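Local coordinates for protein 1-phosphatidylinositol 4,5-bisphosphate phosphodiesterase (Drosophila melanogaster, PDB 6IRB) that belongs to the phosphoinositide phospholipase C-beta family and is represented here by an elongated, almost wholly helical region with an antiparallel two-helix hairpin, at residues 121-126 with 188-193; 132-137 with 177-182. The protein carries 2 engineered substitutions. All blocks are in the same frame, centred on the assembly; numbering follows the deposited sequence.

Contact 1: residues 121-126 with 188-193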
loop_
_atom_site.group_PDB
_atom_site.type_symbol
_atom_site.label_atom_id
_atom_site.label_comp_id
_atom_site.label_asym_id
_atom_site.label_seq_id
_atom_site.Cartn_x
_atom_site.Cartn_y
_atom_site.Cartn_z
ATOM N N LYS A 121 27.269 -3.481 32.352
ATOM C CA LYS A 121 28.670 -3.073 32.387
ATOM C C LYS A 121 28.853 -1.856 33.274
ATOM O O LYS A 121 29.897 -1.709 33.912
ATOM C CB LYS A 121 29.195 -2.793 30.983
ATOM C CG LYS A 121 30.643 -2.328 30.959
ATOM C CD LYS A 121 31.492 -3.136 30.003
ATOM C CE LYS A 121 32.895 -2.545 29.873
ATOM N NZ LYS A 121 32.875 -1.073 29.602
ATOM N N GLN A 122 27.855 -0.979 33.324
ATOM C CA GLN A 122 27.940 0.174 34.207
ATOM C C GLN A 122 28.006 -0.274 35.658
ATOM O O GLN A 122 28.731 0.313 36.471
ATOM C CB GLN A 122 26.735 1.082 33.979
ATOM C CG GLN A 122 26.989 2.199 32.996
ATOM C CD GLN A 122 25.837 3.171 32.910
ATOM O OE1 GLN A 122 24.924 3.151 33.738
ATOM N NE2 GLN A 122 25.867 4.026 31.894
ATOM N N LEU A 123 27.238 -1.306 36.007
ATOM C CA LEU A 123 27.304 -1.836 37.362
ATOM C C LEU A 123 28.640 -2.518 37.632
ATOM O O LEU A 123 29.350 -2.154 38.577
ATOM C CB LEU A 123 26.155 -2.807 37.610
ATOM C CG LEU A 123 25.857 -2.906 39.107
ATOM C CD1 LEU A 123 25.767 -1.512 39.717
ATOM C CD2 LEU A 123 24.629 -3.762 39.436
ATOM N N GLU A 124 28.976 -3.539 36.830
ATOM C CA GLU A 124 30.280 -4.200 36.913
ATOM C C GLU A 124 31.422 -3.207 37.049
ATOM O O GLU A 124 32.265 -3.323 37.948
ATOM C CB GLU A 124 30.511 -5.108 35.692
ATOM C CG GLU A 124 30.104 -6.589 35.877
ATOM C CD GLU A 124 30.791 -7.306 37.065
ATOM O OE1 GLU A 124 31.737 -6.749 37.669
ATOM O OE2 GLU A 124 30.377 -8.444 37.403
ATOM N N ASP A 125 31.469 -2.227 36.145
ATOM C CA ASP A 125 32.528 -1.228 36.194
ATOM C C ASP A 125 32.499 -0.467 37.515
ATOM O O ASP A 125 33.549 -0.259 38.135
ATOM C CB ASP A 125 32.408 -0.290 34.995
ATOM C CG ASP A 125 33.143 -0.822 33.767
ATOM O OD1 ASP A 125 32.993 -2.027 33.459
ATOM O OD2 ASP A 125 33.865 -0.044 33.112
ATOM N N ARG A 126 31.309 -0.065 37.978
ATOM C CA ARG A 126 31.211 0.538 39.304
ATOM C C ARG A 126 31.686 -0.417 40.386
ATOM O O ARG A 126 32.568 -0.073 41.184
ATOM C CB ARG A 126 29.789 0.988 39.614
ATOM C CG ARG A 126 29.819 1.890 40.838
ATOM C CD ARG A 126 28.531 1.895 41.635
ATOM N NE ARG A 126 28.246 3.226 42.165
ATOM C CZ ARG A 126 28.151 3.499 43.465
ATOM N NH1 ARG A 126 28.333 2.536 44.364
ATOM N NH2 ARG A 126 27.892 4.735 43.870
ATOM N N ARG A 188 24.121 -9.022 45.472
ATOM C CA ARG A 188 22.703 -8.697 45.539
ATOM C C ARG A 188 22.351 -7.657 44.489
ATOM O O ARG A 188 21.350 -7.786 43.772
ATOM C CB ARG A 188 22.365 -8.185 46.934
ATOM C CG ARG A 188 21.623 -9.194 47.757
ATOM C CD ARG A 188 22.550 -9.802 48.783
ATOM N NE ARG A 188 21.920 -10.909 49.487
ATOM C CZ ARG A 188 21.337 -10.801 50.673
ATOM N NH1 ARG A 188 21.316 -9.624 51.292
ATOM N NH2 ARG A 188 20.785 -11.867 51.241
ATOM N N ALA A 189 23.183 -6.622 44.375
ATOM C CA ALA A 189 22.923 -5.580 43.396
ATOM C C ALA A 189 22.889 -6.157 41.993
ATOM O O ALA A 189 21.997 -5.829 41.195
ATOM C CB ALA A 189 23.988 -4.490 43.499
HETATM N N MSE A 190 23.843 -7.025 41.678
HETATM C CA MSE A 190 23.884 -7.616 40.367
HETATM C C MSE A 190 22.645 -8.463 40.082
HETATM O O MSE A 190 22.021 -8.323 39.034
HETATM C CB MSE A 190 25.135 -8.444 40.191
HETATM C CG MSE A 190 25.296 -8.845 38.757
HETATM SE SE MSE A 190 25.040 -7.246 37.638
HETATM C CE MSE A 190 26.754 -6.307 37.872
ATOM N N GLU A 191 22.299 -9.377 40.984
ATOM C CA GLU A 191 21.117 -10.199 40.731
ATOM C C GLU A 191 19.918 -9.310 40.440
ATOM O O GLU A 191 19.239 -9.477 39.421
ATOM C CB GLU A 191 20.838 -11.149 41.892
ATOM C CG GLU A 191 20.180 -12.420 41.400
ATOM C CD GLU A 191 20.141 -13.522 42.437
ATOM O OE1 GLU A 191 19.456 -13.342 43.468
ATOM O OE2 GLU A 191 20.784 -14.573 42.208
ATOM N N LYS A 192 19.635 -8.367 41.342
ATOM C CA LYS A 192 18.480 -7.502 41.155
ATOM C C LYS A 192 18.538 -6.832 39.784
ATOM O O LYS A 192 17.532 -6.784 39.066
ATOM C CB LYS A 192 18.422 -6.479 42.299
ATOM C CG LYS A 192 17.669 -5.151 42.020
ATOM C CD LYS A 192 16.314 -5.248 41.296
ATOM C CE LYS A 192 16.137 -4.032 40.371
ATOM N NZ LYS A 192 14.775 -3.912 39.803
ATOM N N LEU A 193 19.716 -6.343 39.387
ATOM C CA LEU A 193 19.889 -5.838 38.027
ATOM C C LEU A 193 19.463 -6.862 36.977
ATOM O O LEU A 193 18.605 -6.575 36.132
ATOM C CB LEU A 193 21.337 -5.388 37.788
ATOM C CG LEU A 193 21.464 -4.530 36.516
ATOM C CD1 LEU A 193 20.221 -3.697 36.306
ATOM C CD2 LEU A 193 22.682 -3.614 36.507
#
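Leu-123 meets three residues of helix 157-210, Ala-189, Met-190 and Leu-193, and shows how one branched side chain can carry a whole level of helix pairing. It gives up 90 Å² to the contact, more than any other residue of 121-126 or 188-193. The two leucines lie alongside one another, pointing opposite ways: Leu-193 CD2 is 3.5 Å from Leu-123 CD2 and 3.7 Å from Leu-123 CB. Met-190, modelled as selenomethionine, starts off to one side of the interface but is bent at both chi2 and chi3. Its methyl is thereby carried back across, with CE 3.6 Å from Leu-123 CB; CE also touches Glu-124 CG at the margin, 3.9 Å away. Ala-189 CB, 4.2 Å from Leu-123 CD2, adds a smaller apolar patch. No hydrogen bond crosses between the segments, so this level is held by apolar packing. The local axes run almost exactly antiparallel, at 177° and 10.7 Å apart. Along helix 18-150 the packing continues in both directions: Leu-193 and Met-190 also touch Ile-120, Leu-193 reaches Gln-119, and Ala-189 touches His-127, making this one level of a longer two-helix pairing.

Contact 2: residues 132-137 with 177-182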
loop_
_atom_site.group_PDB
_atom_site.type_symbol
_atom_site.label_atom_id
_atom_site.label_comp_id
_atom_site.label_asym_id
_atom_site.label_seq_id
_atom_site.Cartn_x
_atom_site.Cartn_y
_atom_site.Cartn_z
ATOM N N LYS A 132 38.367 -1.278 44.868
ATOM C CA LYS A 132 39.608 -0.513 44.949
ATOM C C LYS A 132 39.486 0.535 46.042
ATOM O O LYS A 132 40.336 0.621 46.934
ATOM C CB LYS A 132 39.978 0.139 43.621
ATOM C CG LYS A 132 41.388 0.709 43.710
ATOM C CD LYS A 132 41.437 2.210 43.926
ATOM C CE LYS A 132 42.800 2.601 44.486
ATOM N NZ LYS A 132 42.865 4.025 44.902
ATOM N N ASP A 133 38.522 1.447 45.881
ATOM C CA ASP A 133 38.180 2.440 46.895
ATOM C C ASP A 133 38.270 1.868 48.304
ATOM O O ASP A 133 38.994 2.384 49.160
ATOM C CB ASP A 133 36.772 2.975 46.626
ATOM C CG ASP A 133 36.709 3.848 45.392
ATOM O OD1 ASP A 133 37.746 3.984 44.704
ATOM O OD2 ASP A 133 35.622 4.389 45.097
ATOM N N LEU A 134 37.459 0.846 48.577
ATOM C CA LEU A 134 37.545 0.137 49.848
ATOM C C LEU A 134 38.983 -0.242 50.195
ATOM O O LEU A 134 39.455 0.025 51.307
ATOM C CB LEU A 134 36.658 -1.101 49.817
ATOM C CG LEU A 134 36.559 -1.628 51.246
ATOM C CD1 LEU A 134 35.884 -0.588 52.145
ATOM C CD2 LEU A 134 35.831 -2.970 51.293
ATOM N N ASN A 135 39.673 -0.915 49.264
ATOM C CA ASN A 135 41.071 -1.295 49.466
ATOM C C ASN A 135 41.880 -0.122 49.993
ATOM O O ASN A 135 42.588 -0.242 51.001
ATOM C CB ASN A 135 41.683 -1.806 48.161
ATOM C CG ASN A 135 41.342 -3.251 47.870
ATOM O OD1 ASN A 135 40.582 -3.884 48.602
ATOM N ND2 ASN A 135 41.898 -3.780 46.778
ATOM N N ALA A 136 41.809 1.012 49.289
ATOM C CA ALA A 136 42.464 2.227 49.746
ATOM C C ALA A 136 42.105 2.542 51.195
ATOM O O ALA A 136 42.982 2.598 52.064
ATOM C CB ALA A 136 42.082 3.389 48.829
ATOM N N LYS A 137 40.811 2.730 51.479
ATOM C CA LYS A 137 40.391 3.043 52.845
ATOM C C LYS A 137 40.999 2.059 53.836
ATOM O O LYS A 137 41.561 2.457 54.866
ATOM C CB LYS A 137 38.866 3.052 52.960
ATOM C CG LYS A 137 38.359 3.451 54.348
ATOM C CD LYS A 137 36.864 3.769 54.356
ATOM C CE LYS A 137 36.244 3.605 55.751
ATOM N NZ LYS A 137 36.493 2.260 56.371
ATOM N N GLU A 177 35.754 -8.872 57.247
ATOM C CA GLU A 177 34.305 -8.725 57.344
ATOM C C GLU A 177 33.810 -7.668 56.360
ATOM O O GLU A 177 32.811 -7.871 55.659
ATOM C CB GLU A 177 33.894 -8.385 58.774
ATOM C CG GLU A 177 34.411 -9.359 59.839
ATOM C CD GLU A 177 34.422 -10.823 59.395
ATOM O OE1 GLU A 177 33.481 -11.571 59.748
ATOM O OE2 GLU A 177 35.393 -11.238 58.722
ATOM N N GLU A 178 34.487 -6.515 56.321
ATOM C CA GLU A 178 34.202 -5.504 55.306
ATOM C C GLU A 178 34.154 -6.114 53.905
ATOM O O GLU A 178 33.243 -5.829 53.116
ATOM C CB GLU A 178 35.244 -4.384 55.370
ATOM C CG GLU A 178 34.950 -3.303 56.402
ATOM C CD GLU A 178 36.078 -2.279 56.539
ATOM O OE1 GLU A 178 37.132 -2.456 55.890
ATOM O OE2 GLU A 178 35.899 -1.277 57.274
ATOM N N LYS A 179 35.135 -6.965 53.585
ATOM C CA LYS A 179 35.183 -7.598 52.271
ATOM C C LYS A 179 33.993 -8.520 52.043
ATOM O O LYS A 179 33.400 -8.524 50.956
ATOM C CB LYS A 179 36.489 -8.371 52.120
ATOM C CG LYS A 179 37.672 -7.498 51.832
ATOM C CD LYS A 179 37.860 -7.310 50.336
ATOM C CE LYS A 179 38.754 -6.113 50.050
ATOM N NZ LYS A 179 39.509 -6.263 48.774
ATOM N N LYS A 180 33.636 -9.312 53.059
ATOM C CA LYS A 180 32.463 -10.174 52.970
ATOM C C LYS A 180 31.214 -9.370 52.646
ATOM O O LYS A 180 30.432 -9.752 51.770
ATOM C CB LYS A 180 32.291 -10.935 54.288
ATOM C CG LYS A 180 30.845 -11.240 54.666
ATOM C CD LYS A 180 30.740 -12.365 55.711
ATOM C CE LYS A 180 30.851 -11.852 57.150
ATOM N NZ LYS A 180 29.830 -12.482 58.060
ATOM N N GLN A 181 31.003 -8.259 53.349
ATOM C CA GLN A 181 29.821 -7.443 53.094
ATOM C C GLN A 181 29.785 -6.913 51.662
ATOM O O GLN A 181 28.766 -7.038 50.973
ATOM C CB GLN A 181 29.724 -6.311 54.107
ATOM C CG GLN A 181 28.810 -6.669 55.262
ATOM C CD GLN A 181 28.871 -5.667 56.391
ATOM O OE1 GLN A 181 29.724 -4.779 56.402
ATOM N NE2 GLN A 181 27.971 -5.813 57.364
ATOM N N ILE A 182 30.873 -6.296 51.196
ATOM C CA ILE A 182 30.850 -5.749 49.839
ATOM C C ILE A 182 30.692 -6.860 48.819
ATOM O O ILE A 182 30.073 -6.666 47.766
ATOM C CB ILE A 182 32.095 -4.899 49.540
ATOM C CG1 ILE A 182 31.755 -3.878 48.459
ATOM C CG2 ILE A 182 33.271 -5.747 49.051
ATOM C CD1 ILE A 182 32.495 -2.551 48.586
#
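Leu-134 sits between the two helices opposite Glu-178, Lys-179 and Ile-182, and the contact around it illustrates how an antiparallel pair can have a sparse apolar centre framed by polar groups. The leucine loses 87 Å² to its partners. Its CD2 approaches Ile-182 CD1 at 4.3 Å, and the same methyl lies 4.4 Å from Glu-178 CB, so the glutamate's CB borders the apolar centre.

The one hydrogen bond across the contact lies at one margin, the more firmly joined of the two. Lys-179 leaves its helix beside the interface; a kink at chi2 (-90°) shifts CD along the helix, and the chain beyond it carries NZ across to Asn-135, whose side chain it crosses at about a right angle. Lys-179 NZ donates a hydrogen bond of 2.6 Å to Asn-135 OD1, approaching in the amide plane on a lone pair, with a C=O...N angle of 140°. Lys-179 CE hangs near Leu-134 CD2, so the lysine adds a little aliphatic cover as well as the bond.

The other margin, beyond Leu-134, is looser and more open to solvent. Here the exposed Lys-137 points its NZ at Glu-178 OE2, but at 3.7 Å this is a long salt bridge. The firmer polar partner of the glutamate is Gln-138, whose NE2 is hydrogen-bonded to Glu-178 OE1, while Arg-174 makes a weak, long ion pair with OE2.

With local axes 11.4 Å apart and directions at 166°, the arrangement is consistent with an antiparallel two-stranded coiled coil, here with a thin apolar seam flanked by polar and charged side chains that reach across from one helix to the other.

In the fold
From the N terminus the chain passes through the short helix 11-15 and then runs along helix 18-150, reaching first residues 121-126 and then 132-137. It reverses between residues 150 and 157 and returns as helix 157-210, pairing 177-182 with 132-137 and then 188-193 with 121-126. Contact 2 thus closes the inner loop, nested within the larger one closed by contact 1, the order expected of a helical hairpin. On both helices the two contacts are offset by eleven residues, about three turns. Their centres lie 16 Å apart, with nearest atoms about 7 Å apart, so they are separate levels of one seam joining the same two helices.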